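Local coordinates for protein OLD nuclease (Thermus scotoductus, PDB 6P74) that degrades linear or supercoiled double-stranded DNA from 5' to 3' as a metal-dependent exodeoxyribonuclease and also hydrolyses ATP, an activity that DNA stimulates, at residues T73-P78 against I87-L92; L105-E110 against N121-G126. One frame throughout, in Å; residues are numbered along the deposited sequence.

Overall arrangement
Both contacts belong to the N-terminal part of the ATPase domain and lie in or against its antiparallel sheet, away from the ATP-binding residues and the Toprim metal site. Their centres are about 10 Å apart. Contact 1 pairs strand 70-76 with strand 85-97; contact 2 then follows in series, setting strand 100-109 against the loop that leads into helix 127-132. Strands 85-97 and 100-109 are sheet neighbours, so the second partner of contact 1 runs beside the first partner of contact 2, and a salt bridge joins the two contacts. Together they join three neighbouring strands of this sheet and pack the chain that follows onto it.

Contact 1 of 2, residues T73-P78 against I87-L92; sequences TVHFDP and ITAFRL
Val74 and Phe90 form a hydrogen-bonded pair between the non-hydrogen-bonded pairs Thr73–Arg91 and His75–Ala89, with strands 73-76 and 87-92 antiparallel, their axes 4.6 Å apart and their directions 164° from each other. Reciprocal backbone bonds run from Val74 N to Phe90 O and Phe90 N to Val74 O, each 2.9 Å. A third joins Phe76 N to Thr88 O at 2.9 Å, the donor standing above the carbonyl plane. Here strand 87-92 carries a classic beta bulge, Thr88 and Ala89 both facing Leu108 of the next strand.

Phe76 places its CG between the backbone N and the carbonyl carbon (chi1 55°), and its ring lies with one face over the Thr88–Ala89 peptide, Thr88 C sitting over the ring centre. Its edge meets Phe90 in a T-shaped stack: Phe76 CE2 stands over the centre of the Phe90 face, 3.7 Å from Phe90 CZ, the planes 64° apart. Val74 and Phe90 share a sheet face covered by Val44 and Leu45 of helix 34-45, whose N-terminus carries the inferred ATP-binding residues Lys34 and Thr35.

On the face of Thr73, His75, Ala89 and Arg91, the Ala89 methyl makes a CH-pi contact over the imidazole, toward its rim, Ala89 CB lying 3.7 Å from His75 ND1. A water in the ring plane bridges His75 ND1 (2.6 Å) and Thr88 OG1 (2.8 Å), while His75 NE2 is hydrogen-bonded to Gln6 OE1. Thr73 and Arg91 extend side by side, Thr73 OG1 3.3 Å from Arg91 CG, and Arg91 NH1 forms a salt bridge with Glu106 OE2.

Apolar packing thus gathers Val74 and Phe90 against helix 34-45, with Phe76 also meeting His132, while the opposite face sets imidazole, hydroxyl and guanidinium groups around the Ala89 methyl, the imidazole held at both nitrogens.

Contact 2 of 2, residues L105-E110 against N121-G126; sequences LEPLDE and NPLRVG. With SO4 (sulfate ion), chain K.
Leu105, whose side chain meets Val125 across the contact, gives its backbone N-H to a sulfate ion, probably from the crystallisation liquor; the bond from Leu105 N to sulfate O1 is 2.9 Å long and bent, with an angle of 132° at the hydrogen. Trp49 NE1 is a second donor to the same ion, which therefore bridges two parts of the chain beside the start of segment 105-110.

Between the two segments the contact is apolar. Leu105 carries CG anti to the backbone N (chi1 -174°), and its CD2 branch reaches Val125, Leu105 CD2 coming to 3.7 Å from Val125 CG2. The two side chains cross obliquely. The other methyl of Val125, CG1, is modelled too close to Leu105 to be trusted, so all the close distances between these two residues are doubtful. Val125 CB is placed 3.7 Å from Leu105 O, which would put the valine against the strand backbone as well as the leucine side chain.

Two residues further along, the Pro107 ring packs against Leu123, Pro107 CG lying 3.8 Å from Leu123 CD2. The ring is, however, modelled too close to Leu123 O for its exact position to be relied on, although the pairing of proline with leucine is clear. Pro107 CD lies 4.0 Å from Val125 N.

Segment 121-126 is irregular and ends at Gly126, the N-cap of helix 127-132. Met129 of that helix touches both Pro107 and Leu123, and Arg130 touches both Leu105 and Val125. Pro107 and Leu123 also touch Ile87 of strand 85-97. The contact therefore packs the loop and the helix that follows it onto one face of two adjacent strands, 85-97 and 100-109.

Contact 1 of 2, residues T73-P78 against I87-L92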
loop_
_atom_site.group_PDB
_atom_site.type_symbol
_atom_site.label_atom_id
_atom_site.label_comp_id
_atom_site.label_asym_id
_atom_site.label_seq_id
_atom_site.Cartn_x
_atom_site.Cartn_y
_atom_site.Cartn_z
ATOM N N THR A 73 -15.462 6.503 -11.771
ATOM C CA THR A 73 -16.282 7.677 -12.048
ATOM C C THR A 73 -16.795 8.250 -10.730
ATOM O O THR A 73 -17.450 7.542 -9.959
ATOM C CB THR A 73 -17.454 7.316 -12.972
ATOM O OG1 THR A 73 -16.961 6.732 -14.182
ATOM C CG2 THR A 73 -18.266 8.552 -13.312
ATOM N N VAL A 74 -16.510 9.524 -10.469
ATOM C CA VAL A 74 -17.016 10.195 -9.274
ATOM C C VAL A 74 -17.974 11.298 -9.699
ATOM O O VAL A 74 -17.610 12.174 -10.488
ATOM C CB VAL A 74 -15.884 10.765 -8.414
ATOM C CG1 VAL A 74 -16.442 11.213 -7.089
ATOM C CG2 VAL A 74 -14.808 9.728 -8.216
ATOM N N HIS A 75 -19.195 11.256 -9.177
ATOM C CA HIS A 75 -20.216 12.257 -9.448
ATOM C C HIS A 75 -20.342 13.215 -8.273
ATOM O O HIS A 75 -20.177 12.830 -7.112
ATOM C CB HIS A 75 -21.577 11.614 -9.700
ATOM C CG HIS A 75 -21.581 10.591 -10.787
ATOM N ND1 HIS A 75 -22.283 10.759 -11.963
ATOM C CD2 HIS A 75 -20.997 9.372 -10.867
ATOM C CE1 HIS A 75 -22.130 9.687 -12.720
ATOM N NE2 HIS A 75 -21.354 8.831 -12.079
ATOM N N PHE A 76 -20.655 14.472 -8.576
ATOM C CA PHE A 76 -20.757 15.457 -7.514
ATOM C C PHE A 76 -21.812 16.501 -7.854
ATOM O O PHE A 76 -22.346 16.556 -8.962
ATOM C CB PHE A 76 -19.406 16.110 -7.250
ATOM C CG PHE A 76 -18.790 16.708 -8.474
ATOM C CD1 PHE A 76 -19.251 17.911 -8.978
ATOM C CD2 PHE A 76 -17.758 16.065 -9.130
ATOM C CE1 PHE A 76 -18.694 18.460 -10.106
ATOM C CE2 PHE A 76 -17.199 16.605 -10.249
ATOM C CZ PHE A 76 -17.667 17.810 -10.738
ATOM N N ASP A 77 -22.096 17.344 -6.863
ATOM C CA ASP A 77 -23.151 18.336 -6.902
ATOM C C ASP A 77 -22.782 19.416 -5.906
ATOM O O ASP A 77 -22.358 19.082 -4.794
ATOM C CB ASP A 77 -24.505 17.731 -6.544
ATOM C CG ASP A 77 -25.617 18.730 -6.656
ATOM O OD1 ASP A 77 -25.865 19.196 -7.786
ATOM O OD2 ASP A 77 -26.224 19.062 -5.619
ATOM N N PRO A 78 -22.915 20.701 -6.251
ATOM C CA PRO A 78 -23.439 21.220 -7.521
ATOM C C PRO A 78 -22.468 21.088 -8.679
ATOM O O PRO A 78 -21.285 20.836 -8.453
ATOM C CB PRO A 78 -23.670 22.693 -7.211
ATOM C CG PRO A 78 -22.564 23.003 -6.244
ATOM C CD PRO A 78 -22.464 21.789 -5.364
ATOM N N ILE A 87 -20.033 20.635 -15.599
ATOM C CA ILE A 87 -19.510 19.301 -15.344
ATOM C C ILE A 87 -20.035 18.799 -14.012
ATOM O O ILE A 87 -20.017 19.525 -13.010
ATOM C CB ILE A 87 -17.974 19.316 -15.346
ATOM C CG1 ILE A 87 -17.457 19.841 -16.688
ATOM C CG2 ILE A 87 -17.440 17.928 -14.975
ATOM C CD1 ILE A 87 -18.181 19.257 -17.890
ATOM N N THR A 88 -20.481 17.544 -13.989
ATOM C CA THR A 88 -21.038 16.936 -12.784
ATOM C C THR A 88 -20.323 15.648 -12.383
ATOM O O THR A 88 -20.787 14.958 -11.465
ATOM C CB THR A 88 -22.541 16.669 -12.967
ATOM O OG1 THR A 88 -22.735 15.535 -13.820
ATOM C CG2 THR A 88 -23.228 17.884 -13.598
ATOM N N ALA A 89 -19.212 15.305 -13.031
ATOM C CA ALA A 89 -18.518 14.068 -12.694
ATOM C C ALA A 89 -17.193 14.019 -13.433
ATOM O O ALA A 89 -17.011 14.673 -14.458
ATOM C CB ALA A 89 -19.356 12.831 -13.037
ATOM N N PHE A 90 -16.271 13.232 -12.886
ATOM C CA PHE A 90 -14.993 12.925 -13.503
ATOM C C PHE A 90 -14.904 11.423 -13.708
ATOM O O PHE A 90 -15.380 10.654 -12.867
ATOM C CB PHE A 90 -13.838 13.385 -12.628
ATOM C CG PHE A 90 -13.875 14.830 -12.280
ATOM C CD1 PHE A 90 -14.349 15.768 -13.193
ATOM C CD2 PHE A 90 -13.395 15.267 -11.060
ATOM C CE1 PHE A 90 -14.363 17.117 -12.884
ATOM C CE2 PHE A 90 -13.398 16.622 -10.738
ATOM C CZ PHE A 90 -13.888 17.544 -11.641
ATOM N N ARG A 91 -14.301 11.000 -14.823
ATOM C CA ARG A 91 -14.099 9.581 -15.109
ATOM C C ARG A 91 -12.621 9.328 -15.357
ATOM O O ARG A 91 -12.055 9.851 -16.323
ATOM C CB ARG A 91 -14.912 9.095 -16.310
ATOM C CG ARG A 91 -14.753 7.600 -16.502
ATOM C CD ARG A 91 -15.051 7.136 -17.901
ATOM N NE ARG A 91 -16.463 7.267 -18.230
ATOM C CZ ARG A 91 -16.919 7.899 -19.307
ATOM N NH1 ARG A 91 -16.065 8.448 -20.167
ATOM N NH2 ARG A 91 -18.226 7.969 -19.535
ATOM N N LEU A 92 -12.005 8.520 -14.490
ATOM C CA LEU A 92 -10.591 8.189 -14.590
ATOM C C LEU A 92 -10.475 6.801 -15.201
ATOM O O LEU A 92 -11.032 5.834 -14.666
ATOM C CB LEU A 92 -9.904 8.244 -13.223
ATOM C CG LEU A 92 -8.396 7.948 -13.200
ATOM C CD1 LEU A 92 -7.640 8.972 -13.999
ATOM C CD2 LEU A 92 -7.861 7.907 -11.769
HETATM O O HOH W 1 -23.362 12.909 -12.916
#

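Contact 2 of 2, residues L105-E110 against N121-G126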
loop_
_atom_site.group_PDB
_atom_site.type_symbol
_atom_site.label_atom_id
_atom_site.label_comp_id
_atom_site.label_asym_id
_atom_site.label_seq_id
_atom_site.Cartn_x
_atom_site.Cartn_y
_atom_site.Cartn_z
ATOM N N LEU A 105 -8.456 11.515 -17.602
ATOM C CA LEU A 105 -9.368 12.086 -16.618
ATOM C C LEU A 105 -10.419 12.853 -17.407
ATOM O O LEU A 105 -10.144 13.934 -17.924
ATOM C CB LEU A 105 -8.626 12.983 -15.633
ATOM C CG LEU A 105 -9.440 13.532 -14.458
ATOM C CD1 LEU A 105 -10.028 12.407 -13.622
ATOM C CD2 LEU A 105 -8.585 14.468 -13.607
ATOM N N GLU A 106 -11.608 12.293 -17.527
ATOM C CA GLU A 106 -12.485 13.018 -18.423
ATOM C C GLU A 106 -13.602 13.710 -17.659
ATOM O O GLU A 106 -14.159 13.137 -16.708
ATOM C CB GLU A 106 -13.116 12.099 -19.468
ATOM C CG GLU A 106 -12.151 11.308 -20.301
ATOM C CD GLU A 106 -12.867 10.230 -21.086
ATOM O OE1 GLU A 106 -13.076 10.428 -22.305
ATOM O OE2 GLU A 106 -13.250 9.202 -20.469
ATOM N N PRO A 107 -13.973 14.919 -18.080
ATOM C CA PRO A 107 -15.163 15.558 -17.526
ATOM C C PRO A 107 -16.424 15.025 -18.193
ATOM O O PRO A 107 -16.445 14.683 -19.379
ATOM C CB PRO A 107 -14.942 17.038 -17.854
ATOM C CG PRO A 107 -14.245 16.992 -19.182
ATOM C CD PRO A 107 -13.341 15.751 -19.123
ATOM N N LEU A 108 -17.484 14.969 -17.404
ATOM C CA LEU A 108 -18.775 14.467 -17.839
ATOM C C LEU A 108 -19.840 15.484 -17.475
ATOM O O LEU A 108 -19.781 16.097 -16.406
ATOM C CB LEU A 108 -19.118 13.113 -17.175
ATOM C CG LEU A 108 -18.326 11.865 -17.543
ATOM C CD1 LEU A 108 -18.876 10.680 -16.767
ATOM C CD2 LEU A 108 -18.403 11.603 -19.034
ATOM N N ASP A 109 -20.826 15.637 -18.349
ATOM C CA ASP A 109 -21.944 16.518 -18.074
ATOM C C ASP A 109 -23.089 15.730 -17.436
ATOM O O ASP A 109 -23.029 14.507 -17.259
ATOM C CB ASP A 109 -22.386 17.257 -19.353
ATOM C CG ASP A 109 -22.942 16.319 -20.444
ATOM O OD1 ASP A 109 -23.287 15.155 -20.141
ATOM O OD2 ASP A 109 -23.045 16.757 -21.618
ATOM N N GLU A 110 -24.147 16.464 -17.084
ATOM C CA GLU A 110 -25.360 15.886 -16.521
ATOM C C GLU A 110 -25.717 14.541 -17.141
ATOM O O GLU A 110 -26.037 13.581 -16.434
ATOM C CB GLU A 110 -26.503 16.880 -16.706
ATOM C CG GLU A 110 -27.795 16.452 -16.079
ATOM C CD GLU A 110 -28.885 17.473 -16.281
ATOM O OE1 GLU A 110 -29.745 17.260 -17.164
ATOM O OE2 GLU A 110 -28.869 18.497 -15.566
ATOM N N ASN A 121 -12.754 18.899 -30.354
ATOM C CA ASN A 121 -11.926 18.342 -29.290
ATOM C C ASN A 121 -12.717 18.249 -27.985
ATOM O O ASN A 121 -13.485 19.162 -27.656
ATOM C CB ASN A 121 -10.685 19.200 -29.069
ATOM C CG ASN A 121 -10.037 19.611 -30.360
ATOM O OD1 ASN A 121 -10.056 18.868 -31.343
ATOM N ND2 ASN A 121 -9.469 20.809 -30.378
ATOM N N PRO A 122 -12.547 17.171 -27.219
ATOM C CA PRO A 122 -13.256 17.059 -25.938
ATOM C C PRO A 122 -12.756 18.066 -24.914
ATOM O O PRO A 122 -11.613 18.532 -24.960
ATOM C CB PRO A 122 -12.959 15.622 -25.484
ATOM C CG PRO A 122 -11.698 15.254 -26.177
ATOM C CD PRO A 122 -11.735 15.977 -27.513
ATOM N N LEU A 123 -13.645 18.406 -23.982
ATOM C CA LEU A 123 -13.261 19.194 -22.816
ATOM C C LEU A 123 -12.364 18.367 -21.904
ATOM O O LEU A 123 -12.674 17.215 -21.583
ATOM C CB LEU A 123 -14.501 19.654 -22.051
ATOM C CG LEU A 123 -14.245 20.614 -20.891
ATOM C CD1 LEU A 123 -14.060 22.027 -21.417
ATOM C CD2 LEU A 123 -15.391 20.553 -19.902
ATOM N N ARG A 124 -11.241 18.945 -21.505
ATOM C CA ARG A 124 -10.300 18.273 -20.629
ATOM C C ARG A 124 -10.500 18.782 -19.211
ATOM O O ARG A 124 -11.039 19.869 -18.990
ATOM C CB ARG A 124 -8.857 18.500 -21.096
ATOM C CG ARG A 124 -8.702 18.492 -22.616
ATOM C CD ARG A 124 -7.408 17.826 -23.041
ATOM N NE ARG A 124 -7.356 16.466 -22.515
ATOM C CZ ARG A 124 -7.675 15.375 -23.208
ATOM N NH1 ARG A 124 -8.057 15.486 -24.478
ATOM N NH2 ARG A 124 -7.611 14.176 -22.629
ATOM N N VAL A 125 -10.083 17.969 -18.246
ATOM C CA VAL A 125 -10.195 18.345 -16.841
ATOM C C VAL A 125 -9.015 19.240 -16.479
ATOM O O VAL A 125 -7.855 18.829 -16.588
ATOM C CB VAL A 125 -10.256 17.103 -15.943
ATOM C CG1 VAL A 125 -8.966 16.290 -16.047
ATOM C CG2 VAL A 125 -10.526 17.509 -14.491
ATOM N N GLY A 126 -9.308 20.475 -16.064
ATOM C CA GLY A 126 -8.282 21.417 -15.663
ATOM C C GLY A 126 -8.079 21.438 -14.146
ATOM O O GLY A 126 -8.808 20.807 -13.374
HETATM S S SO4 K . -4.529 13.235 -17.635
HETATM O O1 SO4 K . -5.790 12.611 -18.033
HETATM O O2 SO4 K . -4.771 14.546 -17.040
HETATM O O3 SO4 K . -3.833 12.395 -16.659
HETATM O O4 SO4 K . -3.693 13.390 -18.821
#